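Local coordinates for protein putative Glycosidase (Bacteroides thetaiotaomicron, PDB 3R67) that is of unknown function but, as a putative glycosidase, belongs to a clan of carbohydrate-related proteins built on a five-bladed beta-propeller, at residues A165-G170 with N219-L224. Numbering follows the deposited sequence.
Sequences AKAYGG and NWEPML
Tyr168 reaches across to Pro222 and Leu224, joining two neighbouring parts of what is, by family, a five-bladed beta-propeller. Segment 165-170 follows strand 158-162, an outermost strand of one antiparallel sheet, whereas strand 221-222 pairs with strand 210-214 of the next. From CB, a chi1 of -50° sets CG beside the backbone N and anti to the carbonyl carbon, and the ring extends over the 219-224 segment. CD2 only grazes Leu224 CD1. Farther out, CE1 nears Leu224 CD1 and Glu221 OE2, CE2 lies 4.1 Å from Pro222 CD, and CZ comes within 3.6 Å of Leu224 CD1. That methyl sits 3.8 Å from the ring centroid and 17° off the ring normal, which identifies a CH-pi contact over one face. At the tip, Tyr168 OH donates to Pro222 O at 2.7 Å, with a C=O...donor angle of 157° and the acceptor near the ring plane. Water 3 donates to the same hydroxyl and accepts from Leu224 N, so two bonds grip the phenol oxygen. Glu221 CG approaches the ring obliquely, while Glu221 OE2 accepts a hydrogen bond from water 4, which accepts one from Tyr168 N at 2.7 Å.

Ala167 CB points at the partner segment and packs 3.9 Å from Pro222 CD. Beside it, water 2 lies between Ala167 N and Trp220 O; Trp220 also shares a backbone hydrogen bond with Ala163. The Lys166 side chain passes Asn219 OD1 obliquely, then bends at its last torsion, and Lys166 NZ donates to Asn219 OD1 at 3.1 Å; water 1 lies 2.7 Å from Asn219 OD1.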
loop_
_atom_site.group_PDB
_atom_site.type_symbol
_atom_site.label_atom_id
_atom_site.label_comp_id
_atom_site.label_asym_id
_atom_site.label_seq_id
_atom_site.Cartn_x
_atom_site.Cartn_y
_atom_site.Cartn_z
ATOM N N ALA A 165 14.664 -3.967 -11.596
ATOM C CA ALA A 165 15.923 -4.707 -11.750
ATOM C C ALA A 165 16.554 -4.554 -13.132
ATOM O O ALA A 165 17.760 -4.339 -13.189
ATOM C CB ALA A 165 15.700 -6.183 -11.495
ATOM N N LYS A 166 15.775 -4.660 -14.226
ATOM C CA LYS A 166 16.309 -4.650 -15.592
ATOM C C LYS A 166 16.334 -3.267 -16.268
ATOM O O LYS A 166 17.154 -3.082 -17.173
ATOM C CB LYS A 166 15.490 -5.589 -16.497
ATOM C CG LYS A 166 15.624 -7.062 -16.123
ATOM C CD LYS A 166 14.892 -7.967 -17.093
ATOM C CE LYS A 166 14.913 -9.427 -16.699
ATOM N NZ LYS A 166 14.202 -9.687 -15.414
ATOM N N ALA A 167 15.456 -2.327 -15.878
ATOM C CA ALA A 167 15.350 -0.990 -16.490
ATOM C C ALA A 167 16.705 -0.299 -16.620
ATOM O O ALA A 167 17.495 -0.326 -15.676
ATOM C CB ALA A 167 14.424 -0.103 -15.673
ATOM N N TYR A 168 16.963 0.309 -17.802
ATOM C CA TYR A 168 18.161 1.084 -18.159
ATOM C C TYR A 168 19.465 0.344 -17.763
ATOM O O TYR A 168 20.312 0.900 -17.059
ATOM C CB TYR A 168 18.106 2.465 -17.477
ATOM C CG TYR A 168 16.786 3.185 -17.682
ATOM C CD1 TYR A 168 16.474 3.776 -18.903
ATOM C CD2 TYR A 168 15.869 3.309 -16.644
ATOM C CE1 TYR A 168 15.265 4.441 -19.098
ATOM C CE2 TYR A 168 14.660 3.979 -16.823
ATOM C CZ TYR A 168 14.362 4.543 -18.056
ATOM O OH TYR A 168 13.177 5.207 -18.262
ATOM N N GLY A 169 19.589 -0.908 -18.215
ATOM C CA GLY A 169 20.744 -1.764 -17.953
ATOM C C GLY A 169 21.024 -2.088 -16.492
ATOM O O GLY A 169 22.181 -2.322 -16.125
ATOM N N GLY A 170 19.972 -2.089 -15.665
ATOM C CA GLY A 170 20.045 -2.404 -14.241
ATOM C C GLY A 170 20.533 -1.282 -13.349
ATOM O O GLY A 170 21.049 -1.537 -12.255
ATOM N N ASN A 219 8.499 -6.396 -15.042
ATOM C CA ASN A 219 9.617 -5.493 -15.295
ATOM C C ASN A 219 9.086 -4.104 -15.532
ATOM O O ASN A 219 8.398 -3.865 -16.528
ATOM C CB ASN A 219 10.433 -5.993 -16.480
ATOM C CG ASN A 219 11.002 -7.370 -16.242
ATOM O OD1 ASN A 219 11.910 -7.573 -15.426
ATOM N ND2 ASN A 219 10.471 -8.353 -16.944
ATOM N N TRP A 220 9.366 -3.198 -14.583
ATOM C CA TRP A 220 8.891 -1.825 -14.590
ATOM C C TRP A 220 10.031 -0.879 -14.893
ATOM O O TRP A 220 11.154 -1.090 -14.448
ATOM C CB TRP A 220 8.229 -1.482 -13.245
ATOM C CG TRP A 220 6.961 -2.253 -13.031
ATOM C CD1 TRP A 220 6.840 -3.517 -12.523
ATOM C CD2 TRP A 220 5.638 -1.839 -13.392
ATOM N NE1 TRP A 220 5.521 -3.902 -12.521
ATOM C CE2 TRP A 220 4.763 -2.900 -13.072
ATOM C CE3 TRP A 220 5.102 -0.658 -13.934
ATOM C CZ2 TRP A 220 3.382 -2.812 -13.264
ATOM C CZ3 TRP A 220 3.736 -0.584 -14.146
ATOM C CH2 TRP A 220 2.891 -1.647 -13.810
ATOM N N GLU A 221 9.727 0.171 -15.656
ATOM C CA GLU A 221 10.699 1.157 -16.088
ATOM C C GLU A 221 10.339 2.572 -15.554
ATOM O O GLU A 221 9.401 3.185 -16.072
ATOM C CB GLU A 221 10.769 1.154 -17.624
ATOM C CG GLU A 221 11.816 2.082 -18.196
ATOM C CD GLU A 221 11.779 2.176 -19.704
ATOM O OE1 GLU A 221 10.899 2.891 -20.232
ATOM O OE2 GLU A 221 12.642 1.552 -20.358
ATOM N N PRO A 222 11.082 3.104 -14.543
ATOM C CA PRO A 222 10.800 4.468 -14.051
ATOM C C PRO A 222 10.971 5.521 -15.141
ATOM O O PRO A 222 11.936 5.459 -15.915
ATOM C CB PRO A 222 11.845 4.672 -12.942
ATOM C CG PRO A 222 12.267 3.291 -12.544
ATOM C CD PRO A 222 12.222 2.501 -13.817
HETATM N N MSE A 223 10.036 6.483 -15.221
HETATM C CA MSE A 223 10.127 7.534 -16.241
HETATM C C MSE A 223 11.117 8.581 -15.792
HETATM O O MSE A 223 11.119 8.968 -14.623
HETATM C CB MSE A 223 8.763 8.150 -16.536
HETATM C CG MSE A 223 7.823 7.156 -17.229
HETATM SE SE MSE A 223 6.111 7.903 -17.662
HETATM C CE MSE A 223 6.706 9.226 -18.965
ATOM N N LEU A 224 12.001 8.998 -16.724
ATOM C CA LEU A 224 13.080 9.931 -16.440
ATOM C C LEU A 224 12.897 11.253 -17.168
ATOM O O LEU A 224 12.262 11.291 -18.221
ATOM C CB LEU A 224 14.433 9.313 -16.845
ATOM C CG LEU A 224 14.797 7.917 -16.298
ATOM C CD1 LEU A 224 16.141 7.464 -16.839
ATOM C CD2 LEU A 224 14.833 7.878 -14.767
HETATM O O HOH W 1 12.989 -5.751 -13.704
HETATM O O HOH W 2 12.926 -3.283 -15.087
HETATM O O HOH W 3 12.590 7.645 -19.138
HETATM O O HOH W 4 14.929 0.159 -19.645
#